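Long-range contacts in alpha-glucosidase ([Eubacterium] rectale, PDB 6PNR), which probably hydrolyses alpha-linked sulfoquinovose glycosides derived from sulfolipid, as a sulfoquinovosidase of glycoside hydrolase family 31: residues V182-Y187 against L200-V205; G34-D39 against I99-F104; I90-K95 against E204-I209. All coordinates share one frame; numbering follows the deposited sequence.

Contact 1 (V182-Y187 against L200-V205); sequences VDSTAY and LQIWEV
Tyr187 lays its ring over the indole of Trp203 where 182-187 crosses from strand 178-182 in one sheet of the N-terminal beta sandwich to strand 188-194 in the other. This face-to-face stack is the dense part of the contact: the Tyr187 ring and the six-membered ring of Trp203 have centroids 4.0 Å apart and planes 29° apart. Tyr187 CD1 sits above the centre of the indole, 3.3 Å from Trp203 CE2. The backbone bond Trp203 N to Tyr187 O (3.0 Å) ties the two backbones together beside the stack, and Trp203 NE1 donates a hydrogen bond, in its ring plane, to Gln201 OE1 at 2.9 Å, meeting that oxygen from above the carbonyl plane. On the strand side, Val182 CG1 meets Ile202 CD1 tip to tip at 3.7 Å, while CG2 of the same valine slides past Leu200 CD1.

The other flank is polar and watered. Ser184 forms an ST turn, its OG accepting from Ala186 N (3.0 Å). Glu204 CG, set between its own backbone N and carbonyl carbon (chi1 80°), rests against Ala186 CB, and the extended chain carries the carboxylate on to Ser184. Two waters, one also bound to Asp183 O and the other to Thr185 N, donate to Glu204 OE2. Completing a set of three donors, consistent with an ionised carboxylate, Ser184 OG reaches Glu204 OE2 at 2.6 Å from above the carboxylate plane.

Contact 2 (G34-D39 against I99-F104); sequences GQEDVD and INRFWF
Gly34 and Asn100 are joined by a pair of hydrogen bonds between the N and O of Gly34 and the side-chain carboxamide of Asn100. Gly34 N donates to Asn100 OD1 at 2.8 Å, in the carbonyl plane and on a lone pair, and Asn100 ND2 returns a bond to Gly34 O at 2.9 Å. The carboxamide, with CG between its own backbone N and carbonyl carbon (chi1 64°), thus grips both backbone polar atoms of the glycine.

The ionic part belongs to Arg101. Its NH2 makes a salt bridge to Glu36 OE1 (2.9 Å), which lies almost in the guanidinium plane and is met on the anti side, tilted from the carboxylate plane. Water 3 bridges the same Glu36 OE1 to Arg101 NH1, and NH1 also donates to Asn100 O at 2.9 Å. A second acid, Asp49 on strand 44-56, takes NH2 as well, so two carboxylates probably stabilise the positive charge.

Asn100 and Arg101 together face Gly32 in a classic beta bulge, placed where strand 101-107 begins to pair with strand 29-41 in the six-stranded sheet. Beyond Gly32 the long strand swings off: segment 34-39 runs at 102° to 101-104.

Between the two segments, packing centres on the arginine. Arg101 CG lies 3.5 Å from Gly34 N, the chain bends beyond it, and one guanidinium face rests against the glycine backbone, where no side chain intervenes; Arg101 NH2 is 3.6 Å from Gly34 C. Trp203 engages the same cation in a cation-pi interaction.

Contact 3 (I90-K95 against E204-I209); sequences IDFEQK and EVPKQI
Phe92 forms the apolar centre, the CD2-CE2 side of its ring turned to Pro206 and Ile209. Ile209 CG1 approaches the ring at its edge, in plane, 3.7 Å from Phe92 CE2, and Ile209 CD1 touches the same carbon. Pro206 CG lies beside the adjoining Phe92 CD2, 4.1 Å away, and Val205 CG1 packs on Phe92 CB. Phe102 of strand 101-107 meets the ring edge-to-face, and Phe104 of that strand touches both Ile90 and Ile209.

Around this centre runs the backbone ladder. Ile90 and Ile209 form an antiparallel hydrogen-bonded pair, with Ile90 N to Ile209 O and Ile209 N to Ile90 O both 2.8 Å. Asp91 and Gln208 make the following non-hydrogen-bonded pair, and Phe92 N then donates to Lys207 O at 3.0 Å. After that the chains part at Pro206.

On the face of the sheet turned away from Phe92, Asp91 and Gln208 lie side by side. Gln208 NE2 donates to Asp91 OD1 at 2.7 Å, nearly straight at 172°, on the syn side of the carboxylate. At the far end Gln94 lies across Val205, its OE1 3.4 Å from Val205 CG2. Water 4 joins Gln94 OE1 to Val205 N, while Gln94 NE2 turns to Asp96 O. Strands 87-94 and 208-213 are neighbours in the eight-stranded antiparallel sheet, with aromatic and aliphatic side chains turned inward against the second sheet: the layering characteristic of a beta sandwich.

From the N terminus, strand 29-41 opens contact 2, and strand 87-94 opens contact 3 before contact 2 closes at 99-104; these two therefore cross. Contact 1 opens only later, at 182-187, and closes at 200-205, so it follows contact 2 in series; it opens inside the span of contact 3 and overlaps its closing segment, the two sharing Glu204 and Val205. Contact 2 belongs to the six-stranded sheet and contact 3 to the eight-stranded one, while contact 1 joins the two where the chain passes between them. The backbone of Phe102 pairs with Ile202, and that of Asp183 with Gln208. Helix 408-429 of the TIM-barrel domain touches contact 1.

Contact 1 (V182-Y187 against L200-V205)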
loop_
_atom_site.group_PDB
_atom_site.type_symbol
_atom_site.label_atom_id
_atom_site.label_comp_id
_atom_site.label_asym_id
_atom_site.label_seq_id
_atom_site.Cartn_x
_atom_site.Cartn_y
_atom_site.Cartn_z
ATOM N N VAL A 182 6.224 -18.690 19.784
ATOM C CA VAL A 182 6.211 -17.547 20.688
ATOM C C VAL A 182 4.898 -17.589 21.456
ATOM O O VAL A 182 3.819 -17.486 20.859
ATOM C CB VAL A 182 6.368 -16.214 19.934
ATOM C CG1 VAL A 182 6.403 -15.036 20.921
ATOM C CG2 VAL A 182 7.626 -16.224 19.061
ATOM N N ASP A 183 4.988 -17.708 22.780
ATOM C CA ASP A 183 3.818 -17.870 23.643
ATOM C C ASP A 183 3.197 -16.501 23.901
ATOM O O ASP A 183 3.338 -15.895 24.966
ATOM C CB ASP A 183 4.210 -18.569 24.940
ATOM C CG ASP A 183 3.008 -18.971 25.791
ATOM O OD1 ASP A 183 1.855 -18.676 25.409
ATOM O OD2 ASP A 183 3.222 -19.598 26.852
ATOM N N SER A 184 2.477 -16.006 22.899
ATOM C CA SER A 184 1.838 -14.702 23.005
ATOM C C SER A 184 0.689 -14.650 22.009
ATOM O O SER A 184 0.774 -15.230 20.927
ATOM C CB SER A 184 2.830 -13.572 22.720
ATOM O OG SER A 184 2.167 -12.319 22.628
ATOM N N THR A 185 -0.382 -13.954 22.376
ATOM C CA THR A 185 -1.444 -13.674 21.418
ATOM C C THR A 185 -1.458 -12.210 21.013
ATOM O O THR A 185 -2.443 -11.748 20.425
ATOM C CB THR A 185 -2.817 -14.100 21.954
ATOM O OG1 THR A 185 -3.201 -13.247 23.036
ATOM C CG2 THR A 185 -2.787 -15.564 22.425
ATOM N N ALA A 186 -0.379 -11.478 21.293
ATOM C CA ALA A 186 -0.271 -10.115 20.806
ATOM C C ALA A 186 -0.138 -10.116 19.287
ATOM O O ALA A 186 0.131 -11.145 18.666
ATOM C CB ALA A 186 0.933 -9.411 21.437
ATOM N N TYR A 187 -0.352 -8.945 18.686
ATOM C CA TYR A 187 0.086 -8.745 17.312
ATOM C C TYR A 187 1.547 -9.143 17.198
ATOM O O TYR A 187 2.358 -8.822 18.069
ATOM C CB TYR A 187 -0.089 -7.277 16.891
ATOM C CG TYR A 187 0.324 -6.978 15.461
ATOM C CD1 TYR A 187 1.658 -6.755 15.125
ATOM C CD2 TYR A 187 -0.626 -6.920 14.442
ATOM C CE1 TYR A 187 2.037 -6.475 13.803
ATOM C CE2 TYR A 187 -0.262 -6.632 13.128
ATOM C CZ TYR A 187 1.067 -6.409 12.818
ATOM O OH TYR A 187 1.433 -6.138 11.515
ATOM N N LEU A 200 11.497 -11.952 14.718
ATOM C CA LEU A 200 10.135 -12.127 15.201
ATOM C C LEU A 200 9.766 -10.894 16.015
ATOM O O LEU A 200 10.256 -10.716 17.137
ATOM C CB LEU A 200 10.021 -13.402 16.031
ATOM C CG LEU A 200 10.759 -14.628 15.485
ATOM C CD1 LEU A 200 10.585 -15.814 16.438
ATOM C CD2 LEU A 200 10.319 -15.005 14.061
ATOM N N GLN A 201 8.939 -10.026 15.435
ATOM C CA GLN A 201 8.469 -8.821 16.114
ATOM C C GLN A 201 7.194 -9.134 16.893
ATOM O O GLN A 201 6.248 -9.696 16.336
ATOM C CB GLN A 201 8.206 -7.696 15.111
ATOM C CG GLN A 201 7.656 -6.432 15.766
ATOM C CD GLN A 201 7.269 -5.336 14.769
ATOM O OE1 GLN A 201 6.701 -4.310 15.151
ATOM N NE2 GLN A 201 7.585 -5.543 13.501
ATOM N N ILE A 202 7.168 -8.762 18.176
ATOM C CA ILE A 202 6.034 -9.009 19.065
ATOM C C ILE A 202 5.633 -7.692 19.712
ATOM O O ILE A 202 6.497 -6.923 20.145
ATOM C CB ILE A 202 6.370 -10.053 20.158
ATOM C CG1 ILE A 202 7.232 -11.193 19.613
ATOM C CG2 ILE A 202 5.089 -10.606 20.763
ATOM C CD1 ILE A 202 6.537 -12.105 18.620
ATOM N N TRP A 203 4.325 -7.426 19.798
ATOM C CA TRP A 203 3.878 -6.153 20.385
ATOM C C TRP A 203 3.621 -6.268 21.886
ATOM O O TRP A 203 2.681 -5.671 22.434
ATOM C CB TRP A 203 2.650 -5.618 19.650
ATOM C CG TRP A 203 3.003 -5.050 18.302
ATOM C CD1 TRP A 203 4.214 -5.134 17.668
ATOM C CD2 TRP A 203 2.149 -4.292 17.433
ATOM N NE1 TRP A 203 4.155 -4.490 16.448
ATOM C CE2 TRP A 203 2.901 -3.963 16.286
ATOM C CE3 TRP A 203 0.817 -3.874 17.508
ATOM C CZ2 TRP A 203 2.364 -3.241 15.217
ATOM C CZ3 TRP A 203 0.281 -3.161 16.436
ATOM C CH2 TRP A 203 1.059 -2.848 15.314
ATOM N N GLU A 204 4.471 -7.048 22.546
ATOM C CA GLU A 204 4.599 -7.155 23.995
ATOM C C GLU A 204 5.891 -7.916 24.250
ATOM O O GLU A 204 6.452 -8.533 23.340
ATOM C CB GLU A 204 3.415 -7.884 24.632
ATOM C CG GLU A 204 3.507 -9.404 24.505
ATOM C CD GLU A 204 2.398 -10.115 25.250
ATOM O OE1 GLU A 204 1.708 -9.456 26.062
ATOM O OE2 GLU A 204 2.203 -11.328 25.013
ATOM N N VAL A 205 6.360 -7.877 25.491
ATOM C CA VAL A 205 7.411 -8.811 25.882
ATOM C C VAL A 205 6.754 -10.173 26.061
ATOM O O VAL A 205 5.922 -10.339 26.963
ATOM C CB VAL A 205 8.130 -8.357 27.161
ATOM C CG1 VAL A 205 9.160 -9.391 27.577
ATOM C CG2 VAL A 205 8.777 -6.974 26.956
HETATM O O HOH W 1 3.070 -13.686 26.429
HETATM O O HOH W 2 -0.164 -12.856 24.882
#

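Contact 2 (G34-D39 against I99-F104)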
loop_
_atom_site.group_PDB
_atom_site.type_symbol
_atom_site.label_atom_id
_atom_site.label_comp_id
_atom_site.label_asym_id
_atom_site.label_seq_id
_atom_site.Cartn_x
_atom_site.Cartn_y
_atom_site.Cartn_z
ATOM N N GLY A 34 6.376 1.526 20.544
ATOM C CA GLY A 34 5.590 1.876 19.383
ATOM C C GLY A 34 4.204 2.344 19.790
ATOM O O GLY A 34 3.764 2.152 20.926
ATOM N N GLN A 35 3.527 2.985 18.833
ATOM C CA GLN A 35 2.142 3.424 18.990
ATOM C C GLN A 35 1.373 2.993 17.748
ATOM O O GLN A 35 1.542 3.578 16.671
ATOM C CB GLN A 35 2.046 4.941 19.193
ATOM C CG GLN A 35 0.598 5.474 19.256
ATOM C CD GLN A 35 -0.255 4.798 20.333
ATOM O OE1 GLN A 35 0.045 4.894 21.527
ATOM N NE2 GLN A 35 -1.328 4.111 19.910
ATOM N N GLU A 36 0.534 1.975 17.894
ATOM C CA GLU A 36 -0.129 1.392 16.742
ATOM C C GLU A 36 -1.339 2.221 16.333
ATOM O O GLU A 36 -1.879 3.012 17.108
ATOM C CB GLU A 36 -0.568 -0.037 17.045
ATOM C CG GLU A 36 -1.662 -0.140 18.082
ATOM C CD GLU A 36 -1.132 -0.194 19.506
ATOM O OE1 GLU A 36 0.086 0.010 19.716
ATOM O OE2 GLU A 36 -1.945 -0.439 20.420
ATOM N N ASP A 37 -1.754 2.038 15.083
ATOM C CA ASP A 37 -3.028 2.545 14.583
ATOM C C ASP A 37 -3.731 1.379 13.896
ATOM O O ASP A 37 -3.251 0.874 12.874
ATOM C CB ASP A 37 -2.830 3.723 13.624
ATOM C CG ASP A 37 -4.151 4.311 13.132
ATOM O OD1 ASP A 37 -4.871 4.945 13.931
ATOM O OD2 ASP A 37 -4.468 4.131 11.942
ATOM N N VAL A 38 -4.847 0.942 14.471
ATOM C CA VAL A 38 -5.606 -0.212 13.998
ATOM C C VAL A 38 -6.923 0.318 13.448
ATOM O O VAL A 38 -7.788 0.764 14.212
ATOM C CB VAL A 38 -5.837 -1.239 15.117
ATOM C CG1 VAL A 38 -6.642 -2.442 14.614
ATOM C CG2 VAL A 38 -4.516 -1.702 15.693
ATOM N N ASP A 39 -7.072 0.282 12.124
ATOM C CA ASP A 39 -8.273 0.763 11.437
ATOM C C ASP A 39 -9.124 -0.443 11.033
ATOM O O ASP A 39 -8.758 -1.183 10.116
ATOM C CB ASP A 39 -7.883 1.595 10.215
ATOM C CG ASP A 39 -9.084 2.167 9.479
ATOM O OD1 ASP A 39 -10.203 2.157 10.040
ATOM O OD2 ASP A 39 -8.902 2.624 8.332
ATOM N N ILE A 99 8.574 -0.742 27.693
ATOM C CA ILE A 99 8.746 -1.524 26.482
ATOM C C ILE A 99 7.405 -2.102 26.065
ATOM O O ILE A 99 6.716 -2.744 26.869
ATOM C CB ILE A 99 9.777 -2.635 26.717
ATOM C CG1 ILE A 99 11.146 -2.031 27.014
ATOM C CG2 ILE A 99 9.843 -3.591 25.532
ATOM C CD1 ILE A 99 12.169 -3.061 27.393
ATOM N N ASN A 100 7.015 -1.863 24.806
ATOM C CA ASN A 100 5.884 -2.578 24.226
ATOM C C ASN A 100 6.200 -3.142 22.843
ATOM O O ASN A 100 5.280 -3.565 22.138
ATOM C CB ASN A 100 4.627 -1.697 24.177
ATOM C CG ASN A 100 4.771 -0.478 23.266
ATOM O OD1 ASN A 100 5.777 -0.286 22.594
ATOM N ND2 ASN A 100 3.741 0.346 23.246
ATOM N N ARG A 101 7.476 -3.184 22.452
ATOM C CA ARG A 101 7.897 -3.786 21.194
ATOM C C ARG A 101 9.117 -4.648 21.460
ATOM O O ARG A 101 10.067 -4.206 22.119
ATOM C CB ARG A 101 8.222 -2.733 20.125
ATOM C CG ARG A 101 7.044 -1.827 19.711
ATOM C CD ARG A 101 5.931 -2.584 18.995
ATOM N NE ARG A 101 4.830 -1.705 18.565
ATOM C CZ ARG A 101 3.682 -1.566 19.224
ATOM N NH1 ARG A 101 3.471 -2.252 20.346
ATOM N NH2 ARG A 101 2.738 -0.756 18.763
ATOM N N PHE A 102 9.096 -5.861 20.914
ATOM C CA PHE A 102 10.081 -6.893 21.207
ATOM C C PHE A 102 10.456 -7.564 19.891
ATOM O O PHE A 102 9.591 -8.119 19.209
ATOM C CB PHE A 102 9.484 -7.898 22.209
ATOM C CG PHE A 102 10.427 -8.968 22.676
ATOM C CD1 PHE A 102 11.210 -8.773 23.799
ATOM C CD2 PHE A 102 10.492 -10.190 22.020
ATOM C CE1 PHE A 102 12.062 -9.768 24.243
ATOM C CE2 PHE A 102 11.337 -11.198 22.459
ATOM C CZ PHE A 102 12.124 -10.989 23.577
ATOM N N TRP A 103 11.727 -7.490 19.515
ATOM C CA TRP A 103 12.222 -8.137 18.308
ATOM C C TRP A 103 13.223 -9.217 18.700
ATOM O O TRP A 103 14.251 -8.922 19.321
ATOM C CB TRP A 103 12.882 -7.132 17.362
ATOM C CG TRP A 103 11.979 -6.118 16.703
ATOM C CD1 TRP A 103 11.382 -6.222 15.472
ATOM C CD2 TRP A 103 11.633 -4.827 17.206
ATOM N NE1 TRP A 103 10.674 -5.083 15.194
ATOM C CE2 TRP A 103 10.819 -4.206 16.238
ATOM C CE3 TRP A 103 11.937 -4.128 18.380
ATOM C CZ2 TRP A 103 10.295 -2.926 16.413
ATOM C CZ3 TRP A 103 11.428 -2.862 18.549
ATOM C CH2 TRP A 103 10.610 -2.271 17.568
ATOM N N PHE A 104 12.923 -10.460 18.336
ATOM C CA PHE A 104 13.753 -11.613 18.657
ATOM C C PHE A 104 14.345 -12.150 17.364
ATOM O O PHE A 104 13.610 -12.422 16.405
ATOM C CB PHE A 104 12.928 -12.700 19.364
ATOM C CG PHE A 104 13.744 -13.876 19.838
ATOM C CD1 PHE A 104 14.379 -13.843 21.064
ATOM C CD2 PHE A 104 13.876 -15.008 19.050
ATOM C CE1 PHE A 104 15.141 -14.917 21.504
ATOM C CE2 PHE A 104 14.632 -16.092 19.480
ATOM C CZ PHE A 104 15.262 -16.045 20.712
HETATM O O HOH W 3 0.849 -2.175 21.643
#

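Contact 3 (I90-K95 against E204-I209)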
loop_
_atom_site.group_PDB
_atom_site.type_symbol
_atom_site.label_atom_id
_atom_site.label_comp_id
_atom_site.label_asym_id
_atom_site.label_seq_id
_atom_site.Cartn_x
_atom_site.Cartn_y
_atom_site.Cartn_z
ATOM N N ILE A 90 12.762 -20.432 26.630
ATOM C CA ILE A 90 13.315 -19.159 27.061
ATOM C C ILE A 90 12.174 -18.374 27.684
ATOM O O ILE A 90 11.248 -17.962 26.980
ATOM C CB ILE A 90 13.944 -18.380 25.901
ATOM C CG1 ILE A 90 14.841 -19.300 25.076
ATOM C CG2 ILE A 90 14.706 -17.173 26.427
ATOM C CD1 ILE A 90 15.469 -18.621 23.889
ATOM N N ASP A 91 12.227 -18.174 28.998
ATOM C CA ASP A 91 11.234 -17.386 29.710
ATOM C C ASP A 91 11.769 -15.970 29.871
ATOM O O ASP A 91 12.926 -15.785 30.261
ATOM C CB ASP A 91 10.923 -18.012 31.073
ATOM C CG ASP A 91 10.389 -19.437 30.956
ATOM O OD1 ASP A 91 9.305 -19.628 30.364
ATOM O OD2 ASP A 91 11.061 -20.374 31.447
ATOM N N PHE A 92 10.939 -14.977 29.545
ATOM C CA PHE A 92 11.336 -13.573 29.544
ATOM C C PHE A 92 10.652 -12.837 30.681
ATOM O O PHE A 92 9.424 -12.887 30.811
ATOM C CB PHE A 92 10.982 -12.886 28.221
ATOM C CG PHE A 92 11.734 -13.420 27.042
ATOM C CD1 PHE A 92 13.053 -13.056 26.825
ATOM C CD2 PHE A 92 11.127 -14.288 26.155
ATOM C CE1 PHE A 92 13.746 -13.551 25.748
ATOM C CE2 PHE A 92 11.817 -14.786 25.075
ATOM C CZ PHE A 92 13.128 -14.418 24.868
ATOM N N GLU A 93 11.445 -12.147 31.493
ATOM C CA GLU A 93 10.931 -11.245 32.510
ATOM C C GLU A 93 11.197 -9.808 32.081
ATOM O O GLU A 93 12.334 -9.453 31.752
ATOM C CB GLU A 93 11.573 -11.528 33.869
ATOM C CG GLU A 93 10.986 -10.701 34.999
ATOM C CD GLU A 93 11.612 -11.025 36.344
ATOM O OE1 GLU A 93 12.444 -11.958 36.411
ATOM O OE2 GLU A 93 11.265 -10.339 37.332
ATOM N N GLN A 94 10.153 -8.989 32.092
ATOM C CA GLN A 94 10.251 -7.595 31.678
ATOM C C GLN A 94 10.553 -6.717 32.888
ATOM O O GLN A 94 9.743 -6.631 33.818
ATOM C CB GLN A 94 8.954 -7.158 31.004
ATOM C CG GLN A 94 8.815 -5.662 30.779
ATOM C CD GLN A 94 7.602 -5.336 29.926
ATOM O OE1 GLN A 94 6.825 -6.225 29.575
ATOM N NE2 GLN A 94 7.443 -4.064 29.576
ATOM N N LYS A 95 11.711 -6.048 32.861
ATOM C CA LYS A 95 12.172 -5.186 33.944
ATOM C C LYS A 95 11.952 -3.701 33.677
ATOM O O LYS A 95 12.205 -2.884 34.570
ATOM C CB LYS A 95 13.668 -5.429 34.213
ATOM C CG LYS A 95 14.040 -6.886 34.517
ATOM C CD LYS A 95 13.358 -7.386 35.785
ATOM C CE LYS A 95 13.665 -6.494 36.985
ATOM N NZ LYS A 95 12.794 -6.811 38.152
ATOM N N GLU A 204 4.471 -7.048 22.546
ATOM C CA GLU A 204 4.599 -7.155 23.995
ATOM C C GLU A 204 5.891 -7.916 24.250
ATOM O O GLU A 204 6.452 -8.533 23.340
ATOM C CB GLU A 204 3.415 -7.884 24.632
ATOM C CG GLU A 204 3.507 -9.404 24.505
ATOM C CD GLU A 204 2.398 -10.115 25.250
ATOM O OE1 GLU A 204 1.708 -9.456 26.062
ATOM O OE2 GLU A 204 2.203 -11.328 25.013
ATOM N N VAL A 205 6.360 -7.877 25.491
ATOM C CA VAL A 205 7.411 -8.811 25.882
ATOM C C VAL A 205 6.754 -10.173 26.061
ATOM O O VAL A 205 5.922 -10.339 26.963
ATOM C CB VAL A 205 8.130 -8.357 27.161
ATOM C CG1 VAL A 205 9.160 -9.391 27.577
ATOM C CG2 VAL A 205 8.777 -6.974 26.956
ATOM N N PRO A 206 7.084 -11.170 25.244
ATOM C CA PRO A 206 6.387 -12.455 25.337
ATOM C C PRO A 206 6.805 -13.230 26.573
ATOM O O PRO A 206 7.953 -13.162 27.012
ATOM C CB PRO A 206 6.827 -13.184 24.062
ATOM C CG PRO A 206 8.205 -12.660 23.823
ATOM C CD PRO A 206 8.176 -11.206 24.258
ATOM N N LYS A 207 5.854 -13.994 27.121
ATOM C CA LYS A 207 6.149 -14.815 28.295
ATOM C C LYS A 207 7.288 -15.779 28.025
ATOM O O LYS A 207 8.161 -15.976 28.879
ATOM C CB LYS A 207 4.905 -15.597 28.729
ATOM C CG LYS A 207 3.914 -14.797 29.550
ATOM C CD LYS A 207 2.711 -15.653 29.964
ATOM C CE LYS A 207 1.724 -15.866 28.808
ATOM N NZ LYS A 207 1.042 -14.599 28.380
ATOM N N GLN A 208 7.310 -16.382 26.844
ATOM C CA GLN A 208 8.207 -17.503 26.616
ATOM C C GLN A 208 8.346 -17.747 25.126
ATOM O O GLN A 208 7.403 -17.540 24.354
ATOM C CB GLN A 208 7.689 -18.775 27.305
ATOM C CG GLN A 208 8.540 -20.003 27.093
ATOM C CD GLN A 208 7.866 -21.274 27.602
ATOM O OE1 GLN A 208 7.238 -22.014 26.836
ATOM N NE2 GLN A 208 7.989 -21.525 28.899
ATOM N N ILE A 209 9.534 -18.185 24.734
ATOM C CA ILE A 209 9.772 -18.736 23.410
ATOM C C ILE A 209 10.184 -20.187 23.594
ATOM O O ILE A 209 10.998 -20.502 24.473
ATOM C CB ILE A 209 10.826 -17.928 22.629
ATOM C CG1 ILE A 209 10.228 -16.564 22.228
ATOM C CG2 ILE A 209 11.320 -18.718 21.399
ATOM C CD1 ILE A 209 11.182 -15.620 21.503
HETATM O O HOH W 4 4.988 -6.519 27.518
#